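DUF3194 domain-containing protein (Thermococcus onnurineus, PDB 3UEB) is of unknown function, a small alpha-and-beta protein of the UPF0440 (DUF3194) family whose two copies join their sheets in the crystal assembly. Local coordinates at residues G7-H12 / K82-A87; I13-L18 / L62-E67; E28-T33 / E93-K98; K48-T53 / V68-P73. All blocks are in the same frame, centred on the assembly; numbering follows the deposited sequence.

Interaction 1: G7-H12 / K82-A87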
loop_
_atom_site.group_PDB
_atom_site.type_symbol
_atom_site.label_atom_id
_atom_site.label_comp_id
_atom_site.label_asym_id
_atom_site.label_seq_id
_atom_site.Cartn_x
_atom_site.Cartn_y
_atom_site.Cartn_z
ATOM N N GLY A 7 15.425 -8.298 0.979
ATOM C CA GLY A 7 15.381 -8.158 -0.459
ATOM C C GLY A 7 14.584 -6.925 -0.822
ATOM O O GLY A 7 13.680 -6.503 -0.088
ATOM N N LYS A 8 14.931 -6.346 -1.964
ATOM C CA LYS A 8 14.274 -5.152 -2.462
ATOM C C LYS A 8 13.893 -5.406 -3.913
ATOM O O LYS A 8 14.606 -6.104 -4.640
ATOM C CB LYS A 8 15.226 -3.965 -2.363
ATOM C CG LYS A 8 14.640 -2.760 -1.650
ATOM C CD LYS A 8 13.954 -1.796 -2.610
ATOM C CE LYS A 8 14.975 -1.087 -3.494
ATOM N NZ LYS A 8 14.362 0.013 -4.295
ATOM N N ARG A 9 12.768 -4.839 -4.331
ATOM C CA ARG A 9 12.304 -5.018 -5.695
ATOM C C ARG A 9 11.441 -3.839 -6.127
ATOM O O ARG A 9 10.541 -3.420 -5.396
ATOM C CB ARG A 9 11.499 -6.314 -5.790
ATOM C CG ARG A 9 11.098 -6.697 -7.191
ATOM C CD ARG A 9 12.319 -6.888 -8.074
ATOM N NE ARG A 9 11.972 -7.570 -9.317
ATOM C CZ ARG A 9 11.622 -8.850 -9.392
ATOM N NH1 ARG A 9 11.319 -9.387 -10.569
ATOM N NH2 ARG A 9 11.589 -9.597 -8.293
ATOM N N VAL A 10 11.726 -3.303 -7.311
ATOM C CA VAL A 10 10.962 -2.181 -7.848
ATOM C C VAL A 10 10.450 -2.531 -9.233
ATOM O O VAL A 10 11.234 -2.862 -10.122
ATOM C CB VAL A 10 11.820 -0.910 -7.969
ATOM C CG1 VAL A 10 11.040 0.173 -8.705
ATOM C CG2 VAL A 10 12.224 -0.426 -6.594
ATOM N N ILE A 11 9.137 -2.460 -9.422
ATOM C CA ILE A 11 8.562 -2.772 -10.719
ATOM C C ILE A 11 7.763 -1.598 -11.277
ATOM O O ILE A 11 7.039 -0.910 -10.551
ATOM C CB ILE A 11 7.668 -4.034 -10.646
ATOM C CG1 ILE A 11 6.425 -3.764 -9.802
ATOM C CG2 ILE A 11 8.458 -5.192 -10.034
ATOM C CD1 ILE A 11 5.506 -4.968 -9.667
ATOM N N HIS A 12 7.925 -1.366 -12.576
ATOM C CA HIS A 12 7.240 -0.288 -13.273
ATOM C C HIS A 12 6.179 -0.880 -14.181
ATOM O O HIS A 12 6.447 -1.807 -14.943
ATOM C CB HIS A 12 8.248 0.527 -14.089
ATOM C CG HIS A 12 9.169 1.358 -13.249
ATOM N ND1 HIS A 12 10.180 2.124 -13.788
ATOM C CD2 HIS A 12 9.208 1.571 -11.913
ATOM C CE1 HIS A 12 10.801 2.777 -12.820
ATOM N NE2 HIS A 12 10.230 2.458 -11.671
ATOM N N LYS A 82 13.963 -14.672 -3.862
ATOM C CA LYS A 82 13.171 -15.712 -4.499
ATOM C C LYS A 82 11.702 -15.543 -4.102
ATOM O O LYS A 82 10.811 -15.574 -4.958
ATOM C CB LYS A 82 13.698 -17.083 -4.069
ATOM C CG LYS A 82 13.493 -18.207 -5.075
ATOM C CD LYS A 82 12.124 -18.834 -4.940
ATOM C CE LYS A 82 11.924 -19.478 -3.565
ATOM N NZ LYS A 82 12.890 -20.591 -3.320
ATOM N N LEU A 83 11.456 -15.368 -2.803
ATOM C CA LEU A 83 10.098 -15.178 -2.307
ATOM C C LEU A 83 9.516 -13.912 -2.930
ATOM O O LEU A 83 8.383 -13.909 -3.399
ATOM C CB LEU A 83 10.089 -15.061 -0.776
ATOM C CG LEU A 83 8.775 -14.570 -0.154
ATOM C CD1 LEU A 83 7.622 -15.411 -0.669
ATOM C CD2 LEU A 83 8.857 -14.643 1.364
ATOM N N ILE A 84 10.298 -12.841 -2.941
ATOM C CA ILE A 84 9.834 -11.594 -3.536
ATOM C C ILE A 84 9.503 -11.840 -5.007
ATOM O O ILE A 84 8.467 -11.385 -5.491
ATOM C CB ILE A 84 10.896 -10.462 -3.425
ATOM C CG1 ILE A 84 11.074 -10.053 -1.964
ATOM C CG2 ILE A 84 10.451 -9.245 -4.230
ATOM C CD1 ILE A 84 12.048 -8.891 -1.783
ATOM N N ASP A 85 10.371 -12.569 -5.710
ATOM C CA ASP A 85 10.139 -12.872 -7.126
ATOM C C ASP A 85 8.812 -13.572 -7.338
ATOM O O ASP A 85 8.050 -13.210 -8.229
ATOM C CB ASP A 85 11.250 -13.752 -7.698
ATOM C CG ASP A 85 12.560 -13.013 -7.840
ATOM O OD1 ASP A 85 12.539 -11.844 -8.292
ATOM O OD2 ASP A 85 13.611 -13.603 -7.511
ATOM N N GLU A 86 8.548 -14.590 -6.524
ATOM C CA GLU A 86 7.299 -15.333 -6.614
ATOM C C GLU A 86 6.093 -14.442 -6.317
ATOM O O GLU A 86 5.071 -14.520 -7.001
ATOM C CB GLU A 86 7.326 -16.509 -5.639
ATOM C CG GLU A 86 7.917 -17.772 -6.225
ATOM C CD GLU A 86 8.338 -18.763 -5.161
ATOM O OE1 GLU A 86 7.555 -19.001 -4.213
ATOM O OE2 GLU A 86 9.454 -19.307 -5.279
ATOM N N ALA A 87 6.212 -13.600 -5.292
ATOM C CA ALA A 87 5.123 -12.700 -4.926
ATOM C C ALA A 87 4.785 -11.778 -6.089
ATOM O O ALA A 87 3.613 -11.569 -6.400
ATOM C CB ALA A 87 5.509 -11.867 -3.707
#
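Ile84 presses its CD1 methyl onto the backbone of Gly7 while its CG2 methyl meets Arg9, joining edge strand 6-14 of the three-stranded antiparallel sheet to helix 80-104, one of two helices packed on the same face in this alpha-and-beta fold. The helix segment runs only 30° from the strand direction, with the axes 8.6 Å apart at closest approach, and the neighbouring residues Ile84 and Asp85 carry the helix side of the contact. The tight part lies at Gly7. Ile84 CD1 reaches Gly7 C at 3.3 Å, an approach possible because no side chain stands between strand and helix at this position. Next to it, Ile84 CG2 lies 3.5 Å from Arg9 CB, and the two side chains slide past each other in opposite directions. Farther along the strand Ile11 turns to Val88 and Tyr92 of the same helix, continuing the buried side of the strand. The solvent side is looser. Arg9 has CG anti to its backbone N (chi1 -173°), bends at the next bond, and carries its guanidinium past Ile84 to the helix surface, where Asp85 waits. Arg9 and Asp85 cross at about a right angle, their flat groups turned 72° apart, and NH2 meets one carboxylate oxygen, OD1, rather than both. Lys8, on the other face of the sheet, takes no share in this pair and forms a salt bridge with Glu67 of the neighbouring strand. The ionic link is Arg9 NH2 to Asp85 OD1, modelled at 2.4 Å, a length too short to be taken literally.

Interaction 2: I13-L18 / L62-E67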
loop_
_atom_site.group_PDB
_atom_site.type_symbol
_atom_site.label_atom_id
_atom_site.label_comp_id
_atom_site.label_asym_id
_atom_site.label_seq_id
_atom_site.Cartn_x
_atom_site.Cartn_y
_atom_site.Cartn_z
ATOM N N ILE A 13 4.969 -0.342 -14.100
ATOM C CA ILE A 13 3.869 -0.857 -14.901
ATOM C C ILE A 13 3.094 0.217 -15.667
ATOM O O ILE A 13 2.692 1.241 -15.102
ATOM C CB ILE A 13 2.877 -1.638 -14.010
ATOM C CG1 ILE A 13 3.608 -2.771 -13.281
ATOM C CG2 ILE A 13 1.752 -2.211 -14.858
ATOM C CD1 ILE A 13 2.717 -3.587 -12.338
ATOM N N GLY A 14 2.896 -0.025 -16.960
ATOM C CA GLY A 14 2.136 0.896 -17.783
ATOM C C GLY A 14 0.759 0.301 -18.017
ATOM O O GLY A 14 0.655 -0.872 -18.370
ATOM N N LEU A 15 -0.296 1.091 -17.811
ATOM C CA LEU A 15 -1.676 0.620 -18.000
ATOM C C LEU A 15 -2.505 1.664 -18.767
ATOM O O LEU A 15 -3.472 2.223 -18.243
ATOM C CB LEU A 15 -2.313 0.340 -16.634
ATOM C CG LEU A 15 -1.583 -0.706 -15.776
ATOM C CD1 LEU A 15 -2.014 -0.587 -14.324
ATOM C CD2 LEU A 15 -1.860 -2.101 -16.315
ATOM N N PRO A 16 -2.146 1.911 -20.034
ATOM C CA PRO A 16 -2.789 2.874 -20.939
ATOM C C PRO A 16 -4.284 2.739 -21.224
ATOM O O PRO A 16 -4.943 3.728 -21.541
ATOM C CB PRO A 16 -1.951 2.756 -22.214
ATOM C CG PRO A 16 -1.545 1.320 -22.213
ATOM C CD PRO A 16 -1.150 1.104 -20.764
ATOM N N GLU A 17 -4.827 1.531 -21.114
ATOM C CA GLU A 17 -6.243 1.329 -21.403
ATOM C C GLU A 17 -7.123 1.556 -20.186
ATOM O O GLU A 17 -8.350 1.493 -20.278
ATOM C CB GLU A 17 -6.460 -0.079 -21.963
ATOM C CG GLU A 17 -5.379 -0.484 -22.953
ATOM C CD GLU A 17 -5.562 -1.883 -23.512
ATOM O OE1 GLU A 17 -6.043 -2.775 -22.771
ATOM O OE2 GLU A 17 -5.200 -2.090 -24.695
ATOM N N LEU A 18 -6.499 1.847 -19.048
ATOM C CA LEU A 18 -7.246 2.084 -17.816
ATOM C C LEU A 18 -7.371 3.565 -17.451
ATOM O O LEU A 18 -6.477 4.366 -17.726
ATOM C CB LEU A 18 -6.588 1.346 -16.643
ATOM C CG LEU A 18 -6.416 -0.172 -16.726
ATOM C CD1 LEU A 18 -5.961 -0.694 -15.370
ATOM C CD2 LEU A 18 -7.733 -0.832 -17.123
ATOM N N LEU A 62 5.286 5.456 -15.974
ATOM C CA LEU A 62 4.565 4.556 -16.858
ATOM C C LEU A 62 3.100 4.520 -16.422
ATOM O O LEU A 62 2.214 4.259 -17.231
ATOM C CB LEU A 62 5.166 3.149 -16.795
ATOM C CG LEU A 62 6.115 2.767 -17.938
ATOM C CD1 LEU A 62 7.289 3.731 -17.993
ATOM C CD2 LEU A 62 6.600 1.338 -17.735
ATOM N N ASP A 63 2.870 4.789 -15.137
ATOM C CA ASP A 63 1.536 4.819 -14.531
ATOM C C ASP A 63 1.592 4.343 -13.095
ATOM O O ASP A 63 1.259 5.082 -12.166
ATOM C CB ASP A 63 0.543 3.921 -15.281
ATOM C CG ASP A 63 -0.185 4.653 -16.392
ATOM O OD1 ASP A 63 -0.862 3.973 -17.193
ATOM O OD2 ASP A 63 -0.085 5.899 -16.455
ATOM N N LEU A 64 2.010 3.094 -12.927
ATOM C CA LEU A 64 2.084 2.493 -11.616
ATOM C C LEU A 64 3.474 1.980 -11.304
ATOM O O LEU A 64 4.156 1.414 -12.160
ATOM C CB LEU A 64 1.072 1.346 -11.519
ATOM C CG LEU A 64 1.064 0.489 -10.248
ATOM C CD1 LEU A 64 0.673 1.333 -9.023
ATOM C CD2 LEU A 64 0.078 -0.648 -10.440
ATOM N N GLU A 65 3.895 2.203 -10.069
ATOM C CA GLU A 65 5.187 1.735 -9.619
ATOM C C GLU A 65 4.946 1.029 -8.301
ATOM O O GLU A 65 4.208 1.517 -7.446
ATOM C CB GLU A 65 6.172 2.897 -9.453
ATOM C CG GLU A 65 6.463 3.625 -10.768
ATOM C CD GLU A 65 7.754 4.433 -10.742
ATOM O OE1 GLU A 65 8.116 5.014 -11.791
ATOM O OE2 GLU A 65 8.413 4.487 -9.679
ATOM N N ILE A 66 5.537 -0.149 -8.159
ATOM C CA ILE A 66 5.375 -0.926 -6.940
ATOM C C ILE A 66 6.749 -1.211 -6.378
ATOM O O ILE A 66 7.634 -1.678 -7.090
ATOM C CB ILE A 66 4.680 -2.265 -7.211
ATOM C CG1 ILE A 66 3.242 -2.031 -7.675
ATOM C CG2 ILE A 66 4.728 -3.130 -5.965
ATOM C CD1 ILE A 66 2.358 -1.357 -6.643
ATOM N N GLU A 67 6.926 -0.928 -5.099
ATOM C CA GLU A 67 8.205 -1.165 -4.471
ATOM C C GLU A 67 8.015 -2.126 -3.311
ATOM O O GLU A 67 7.170 -1.905 -2.442
ATOM C CB GLU A 67 8.797 0.156 -3.992
ATOM C CG GLU A 67 10.225 0.040 -3.507
ATOM C CD GLU A 67 10.938 1.380 -3.504
ATOM O OE1 GLU A 67 12.099 1.426 -3.039
ATOM O OE2 GLU A 67 10.335 2.378 -3.973
#
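Leu64 sets its side chain beside that of Ile13, with Leu64 CB 4.3 Å from Ile13 CB, where strands 6-14 and 63-71 run antiparallel and both side chains stand on one face of the sheet. The two residues form a hydrogen-bonded pair: Ile13 N gives to Leu64 O at 2.7 Å, and Leu64 N returns a bond to Ile13 O at 2.9 Å. Beyond this rung regular pairing gives way to a side-chain link. Asp63 OD1 accepts from Leu15 N at 3.0 Å, on its anti side and 21° out of the carboxylate plane, which holds the chain as it enters the type I turn of Leu15 to Leu18. The other oxygen, OD2, forms a salt bridge with Arg58. An alanine in place of Asp63 would probably leave Leu15 N without this acceptor and Arg58 without its carboxylate, letting the start of the turn shift. Leu62 CB lies 3.6 Å from Ile13 O. Leu15 reaches Leu23 and Ile26 of helix 20-41 and Leu99 of helix 80-104; Ile13 rests on Tyr92, and Leu64 meets Ile56, so Leu15 is packed against both helices while the Ile13-Leu64 rung lies between helix 80-104 and strand 49-56.

Interaction 3: E28-T33 / E93-K98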
loop_
_atom_site.group_PDB
_atom_site.type_symbol
_atom_site.label_atom_id
_atom_site.label_comp_id
_atom_site.label_asym_id
_atom_site.label_seq_id
_atom_site.Cartn_x
_atom_site.Cartn_y
_atom_site.Cartn_z
ATOM N N GLU A 28 -3.767 -1.165 -5.970
ATOM C CA GLU A 28 -4.138 -1.817 -4.721
ATOM C C GLU A 28 -4.119 -3.338 -4.880
ATOM O O GLU A 28 -3.638 -4.056 -4.004
ATOM C CB GLU A 28 -5.532 -1.361 -4.279
ATOM C CG GLU A 28 -5.605 0.083 -3.818
ATOM C CD GLU A 28 -7.026 0.528 -3.496
ATOM O OE1 GLU A 28 -7.202 1.673 -3.036
ATOM O OE2 GLU A 28 -7.967 -0.264 -3.707
ATOM N N LEU A 29 -4.645 -3.829 -5.997
ATOM C CA LEU A 29 -4.674 -5.270 -6.244
ATOM C C LEU A 29 -3.249 -5.833 -6.256
ATOM O O LEU A 29 -2.966 -6.878 -5.658
ATOM C CB LEU A 29 -5.361 -5.562 -7.581
ATOM C CG LEU A 29 -5.494 -7.034 -7.993
ATOM C CD1 LEU A 29 -6.223 -7.822 -6.898
ATOM C CD2 LEU A 29 -6.256 -7.135 -9.316
ATOM N N ALA A 30 -2.357 -5.117 -6.927
ATOM C CA ALA A 30 -0.960 -5.517 -7.046
ATOM C C ALA A 30 -0.270 -5.573 -5.691
ATOM O O ALA A 30 0.251 -6.614 -5.293
ATOM C CB ALA A 30 -0.224 -4.541 -7.958
ATOM N N GLN A 31 -0.278 -4.442 -4.989
ATOM C CA GLN A 31 0.354 -4.326 -3.682
ATOM C C GLN A 31 -0.136 -5.360 -2.679
ATOM O O GLN A 31 0.659 -5.997 -1.986
ATOM C CB GLN A 31 0.116 -2.934 -3.101
ATOM C CG GLN A 31 0.700 -2.760 -1.702
ATOM C CD GLN A 31 -0.100 -1.799 -0.855
ATOM O OE1 GLN A 31 -1.329 -1.822 -0.876
ATOM N NE2 GLN A 31 0.590 -0.963 -0.086
ATOM N N GLU A 32 -1.451 -5.520 -2.604
ATOM C CA GLU A 32 -2.052 -6.457 -1.669
ATOM C C GLU A 32 -1.844 -7.914 -2.069
ATOM O O GLU A 32 -1.805 -8.797 -1.216
ATOM C CB GLU A 32 -3.534 -6.105 -1.495
ATOM C CG GLU A 32 -3.690 -4.646 -1.045
ATOM C CD GLU A 32 -5.128 -4.185 -0.912
ATOM O OE1 GLU A 32 -6.035 -4.913 -1.373
ATOM O OE2 GLU A 32 -5.338 -3.081 -0.349
ATOM N N THR A 33 -1.706 -8.175 -3.365
ATOM C CA THR A 33 -1.444 -9.540 -3.802
ATOM C C THR A 33 -0.059 -9.892 -3.246
ATOM O O THR A 33 0.171 -10.996 -2.768
ATOM C CB THR A 33 -1.413 -9.650 -5.350
ATOM O OG1 THR A 33 -2.733 -9.421 -5.872
ATOM C CG2 THR A 33 -0.925 -11.033 -5.786
ATOM N N GLU A 93 0.222 -12.012 -12.690
ATOM C CA GLU A 93 -0.800 -12.971 -13.091
ATOM C C GLU A 93 -2.196 -12.538 -12.671
ATOM O O GLU A 93 -3.159 -12.655 -13.433
ATOM C CB GLU A 93 -0.514 -14.342 -12.477
ATOM C CG GLU A 93 -1.413 -15.438 -13.019
ATOM C CD GLU A 93 -1.478 -16.664 -12.121
ATOM O OE1 GLU A 93 -1.947 -17.718 -12.606
ATOM O OE2 GLU A 93 -1.073 -16.577 -10.936
ATOM N N ILE A 94 -2.304 -12.047 -11.446
ATOM C CA ILE A 94 -3.588 -11.617 -10.923
ATOM C C ILE A 94 -3.990 -10.299 -11.563
ATOM O O ILE A 94 -5.161 -10.099 -11.897
ATOM C CB ILE A 94 -3.524 -11.512 -9.382
ATOM C CG1 ILE A 94 -3.396 -12.926 -8.801
ATOM C CG2 ILE A 94 -4.754 -10.806 -8.835
ATOM C CD1 ILE A 94 -3.016 -12.970 -7.350
ATOM N N VAL A 95 -3.026 -9.407 -11.771
ATOM C CA VAL A 95 -3.339 -8.134 -12.397
ATOM C C VAL A 95 -3.811 -8.364 -13.839
ATOM O O VAL A 95 -4.808 -7.784 -14.271
ATOM C CB VAL A 95 -2.119 -7.175 -12.394
ATOM C CG1 VAL A 95 -2.389 -5.985 -13.302
ATOM C CG2 VAL A 95 -1.856 -6.672 -10.978
ATOM N N GLU A 96 -3.104 -9.225 -14.568
ATOM C CA GLU A 96 -3.461 -9.513 -15.954
ATOM C C GLU A 96 -4.867 -10.089 -16.066
ATOM O O GLU A 96 -5.587 -9.776 -17.012
ATOM C CB GLU A 96 -2.444 -10.469 -16.593
ATOM C CG GLU A 96 -2.585 -10.630 -18.110
ATOM C CD GLU A 96 -2.572 -9.300 -18.859
ATOM O OE1 GLU A 96 -1.916 -8.348 -18.383
ATOM O OE2 GLU A 96 -3.207 -9.211 -19.935
ATOM N N ARG A 97 -5.267 -10.923 -15.109
ATOM C CA ARG A 97 -6.612 -11.493 -15.143
ATOM C C ARG A 97 -7.644 -10.395 -14.952
ATOM O O ARG A 97 -8.699 -10.396 -15.587
ATOM C CB ARG A 97 -6.786 -12.543 -14.051
ATOM C CG ARG A 97 -6.042 -13.831 -14.323
ATOM C CD ARG A 97 -6.348 -14.853 -13.258
ATOM N NE ARG A 97 -5.465 -16.009 -13.356
ATOM C CZ ARG A 97 -5.355 -16.937 -12.412
ATOM N NH1 ARG A 97 -6.079 -16.840 -11.301
ATOM N NH2 ARG A 97 -4.513 -17.952 -12.572
ATOM N N LYS A 98 -7.325 -9.459 -14.069
ATOM C CA LYS A 98 -8.203 -8.338 -13.777
ATOM C C LYS A 98 -8.332 -7.448 -15.009
ATOM O O LYS A 98 -9.421 -6.973 -15.331
ATOM C CB LYS A 98 -7.630 -7.517 -12.623
ATOM C CG LYS A 98 -8.635 -7.159 -11.556
ATOM C CD LYS A 98 -9.831 -6.412 -12.111
ATOM C CE LYS A 98 -10.870 -6.234 -11.018
ATOM N NZ LYS A 98 -11.136 -7.541 -10.345
#
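Thr33 and Ile94 reach toward each other tip to tip, Thr33 CG2 coming to 3.3 Å from Ile94 CD1, closer than carbons usually pack. Thr33 is held in this pose from within its own helix: OG1 gives a hydrogen bond to Leu29 O at 2.6 Å, and with chi1 at -68° CG2 lies anti to the backbone N, where it meets Ile94 CD1. Leu29 O also takes Thr33 N, the two donors arriving from opposite faces of the carbonyl plane. Leu29 meets its partners at a slant instead. Its CD1 lies against Ile94 CG2 at 3.8 Å, while CD2 touches the aliphatic part of Lys98, 3.3 Å from CG, another tight pair. One side chain therefore fits between two that stand a turn apart on the opposing helix. Deeper in, where the backbones come nearest, the small Ala30 CB faces Val95 CG2 at 4.0 Å. On a different side of helix 20-41, Gln31 bonds to Gln31 of the second subunit. Segments 28-33 and 93-98, at 153° and 9.5 Å between their axes, belong to helices 20-41 and 80-104, which form an antiparallel helix pair packed on one face of the sheet.

Interaction 4: K48-T53 / V68-P73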
loop_
_atom_site.group_PDB
_atom_site.type_symbol
_atom_site.label_atom_id
_atom_site.label_comp_id
_atom_site.label_asym_id
_atom_site.label_seq_id
_atom_site.Cartn_x
_atom_site.Cartn_y
_atom_site.Cartn_z
ATOM N N LYS A 48 10.028 -10.011 9.762
ATOM C CA LYS A 48 10.525 -8.997 10.671
ATOM C C LYS A 48 10.063 -7.616 10.203
ATOM O O LYS A 48 9.619 -6.791 11.005
ATOM C CB LYS A 48 12.052 -9.069 10.728
ATOM C CG LYS A 48 12.716 -8.079 11.662
ATOM C CD LYS A 48 14.211 -8.360 11.734
ATOM C CE LYS A 48 14.961 -7.311 12.526
ATOM N NZ LYS A 48 16.441 -7.551 12.471
ATOM N N ASP A 49 10.149 -7.370 8.904
ATOM C CA ASP A 49 9.741 -6.082 8.369
ATOM C C ASP A 49 9.373 -6.196 6.909
ATOM O O ASP A 49 10.171 -6.659 6.094
ATOM C CB ASP A 49 10.870 -5.062 8.507
ATOM C CG ASP A 49 10.439 -3.656 8.114
ATOM O OD1 ASP A 49 9.657 -3.041 8.872
ATOM O OD2 ASP A 49 10.881 -3.163 7.053
ATOM N N ILE A 50 8.151 -5.783 6.584
ATOM C CA ILE A 50 7.701 -5.799 5.212
ATOM C C ILE A 50 7.153 -4.422 4.849
ATOM O O ILE A 50 6.441 -3.789 5.638
ATOM C CB ILE A 50 6.623 -6.889 4.971
ATOM C CG1 ILE A 50 6.168 -6.837 3.512
ATOM C CG2 ILE A 50 5.449 -6.716 5.927
ATOM C CD1 ILE A 50 5.054 -7.829 3.176
ATOM N N GLU A 51 7.514 -3.952 3.660
ATOM C CA GLU A 51 7.053 -2.655 3.186
ATOM C C GLU A 51 6.730 -2.741 1.707
ATOM O O GLU A 51 7.588 -3.081 0.890
ATOM C CB GLU A 51 8.125 -1.589 3.414
ATOM C CG GLU A 51 8.662 -1.584 4.822
ATOM C CD GLU A 51 9.728 -0.540 5.032
ATOM O OE1 GLU A 51 10.379 -0.578 6.097
ATOM O OE2 GLU A 51 9.912 0.317 4.134
ATOM N N VAL A 52 5.485 -2.437 1.370
ATOM C CA VAL A 52 5.048 -2.472 -0.004
ATOM C C VAL A 52 4.434 -1.122 -0.360
ATOM O O VAL A 52 3.461 -0.669 0.252
ATOM C CB VAL A 52 4.040 -3.600 -0.226
ATOM C CG1 VAL A 52 3.767 -3.754 -1.712
ATOM C CG2 VAL A 52 4.602 -4.909 0.351
ATOM N N THR A 53 5.030 -0.486 -1.356
ATOM C CA THR A 53 4.618 0.827 -1.806
ATOM C C THR A 53 3.945 0.812 -3.164
ATOM O O THR A 53 4.367 0.085 -4.056
ATOM C CB THR A 53 5.842 1.750 -1.934
ATOM O OG1 THR A 53 6.566 1.761 -0.699
ATOM C CG2 THR A 53 5.413 3.171 -2.290
ATOM N N VAL A 68 8.797 -3.201 -3.311
ATOM C CA VAL A 68 8.711 -4.204 -2.259
ATOM C C VAL A 68 10.009 -4.289 -1.466
ATOM O O VAL A 68 11.100 -4.287 -2.044
ATOM C CB VAL A 68 8.433 -5.618 -2.839
ATOM C CG1 VAL A 68 8.051 -6.573 -1.714
ATOM C CG2 VAL A 68 7.347 -5.557 -3.889
ATOM N N TYR A 69 9.889 -4.342 -0.144
ATOM C CA TYR A 69 11.046 -4.486 0.723
ATOM C C TYR A 69 10.651 -5.530 1.756
ATOM O O TYR A 69 9.604 -5.422 2.392
ATOM C CB TYR A 69 11.416 -3.175 1.427
ATOM C CG TYR A 69 12.510 -3.368 2.463
ATOM C CD1 TYR A 69 13.847 -3.491 2.082
ATOM C CD2 TYR A 69 12.201 -3.503 3.816
ATOM C CE1 TYR A 69 14.843 -3.746 3.022
ATOM C CE2 TYR A 69 13.192 -3.760 4.762
ATOM C CZ TYR A 69 14.508 -3.879 4.359
ATOM O OH TYR A 69 15.496 -4.123 5.286
ATOM N N LEU A 70 11.488 -6.547 1.918
ATOM C CA LEU A 70 11.189 -7.620 2.855
ATOM C C LEU A 70 12.424 -8.010 3.627
ATOM O O LEU A 70 13.501 -8.159 3.057
ATOM C CB LEU A 70 10.640 -8.841 2.107
ATOM C CG LEU A 70 10.347 -10.097 2.935
ATOM C CD1 LEU A 70 9.431 -9.744 4.111
ATOM C CD2 LEU A 70 9.687 -11.151 2.048
ATOM N N GLU A 71 12.250 -8.186 4.930
ATOM C CA GLU A 71 13.345 -8.549 5.805
ATOM C C GLU A 71 12.917 -9.655 6.764
ATOM O O GLU A 71 11.825 -9.611 7.333
ATOM C CB GLU A 71 13.775 -7.313 6.596
ATOM C CG GLU A 71 15.155 -7.389 7.215
ATOM C CD GLU A 71 15.465 -6.178 8.068
ATOM O OE1 GLU A 71 15.123 -5.051 7.651
ATOM O OE2 GLU A 71 16.057 -6.351 9.153
ATOM N N VAL A 72 13.772 -10.657 6.927
ATOM C CA VAL A 72 13.489 -11.747 7.855
ATOM C C VAL A 72 14.603 -11.722 8.906
ATOM O O VAL A 72 15.642 -11.099 8.687
ATOM C CB VAL A 72 13.478 -13.129 7.141
ATOM C CG1 VAL A 72 12.435 -13.136 6.040
ATOM C CG2 VAL A 72 14.853 -13.443 6.576
ATOM N N PRO A 73 14.400 -12.379 10.064
ATOM C CA PRO A 73 15.439 -12.394 11.106
ATOM C C PRO A 73 16.757 -12.948 10.556
ATOM O O PRO A 73 16.753 -13.770 9.637
ATOM C CB PRO A 73 14.840 -13.296 12.182
ATOM C CG PRO A 73 13.358 -13.062 12.023
ATOM C CD PRO A 73 13.188 -13.083 10.519
HETATM O O HOH W 1 17.146 -8.973 9.908
#
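Lys48 and Asp49 both face Glu71, a classic beta bulge at the start of the hairpin formed by strands 49-56 and 63-71. Glu71 O takes two backbone donors, Asp49 N at 3.2 Å and, more weakly, Lys48 N. Beyond the bulge the antiparallel ladder is regular, Glu51 and Tyr69 making a hydrogen-bonded pair, with Ile50, Val52, Val68 and Leu70 on the face turned to the helices. The other face is polar. The Tyr69 side chain, CG anti to its backbone N (chi1 173°), runs alongside that of Glu51 in the same direction; Asp49 OD2 comes to the ring edge, in its plane, 3.3 Å from CE2. The same Asp49 OD2 stands 2.8 Å from Glu51 OE1, which would probably make one of the two acids easier to protonate. Asp49 OD1 bonds to Asn57 of the second subunit, whose strand extends the sheet beside strand 49-56. Tyr69 OH gives to Glu71 OE1 at 2.6 Å, from above the carboxylate plane. A phenylalanine instead of Tyr69 would probably leave that oxygen without its donor and Glu71 freer to turn. The extended Lys48 chain crosses Glu71 obliquely; NZ is 3.5 Å from Glu71 OE2, and a water 2.9 Å from that OE2 also joins NZ to Val72 O.

The chain runs strand 6-14, helix 20-41, strands 49-56 and 63-71, then helix 80-104, and the four contacts tie these elements together. Interactions 2 and 4 lie on the central strand 63-71, their centres 22 Å apart, and pair it with 6-14 on one flank and 49-56 on the other. Interaction 1 joins strand 6-14 to the last helix; interaction 3, about 14 Å from it between centres, packs that helix on helix 20-41. Along the chain interaction 4 is nested within the loops closed by interactions 1 and 3, whereas interactions 2 and 3 cross. Both interactions 3 and 4 reach the second subunit, so helix 20-41 and strand 49-56 form the dimer side of the fold.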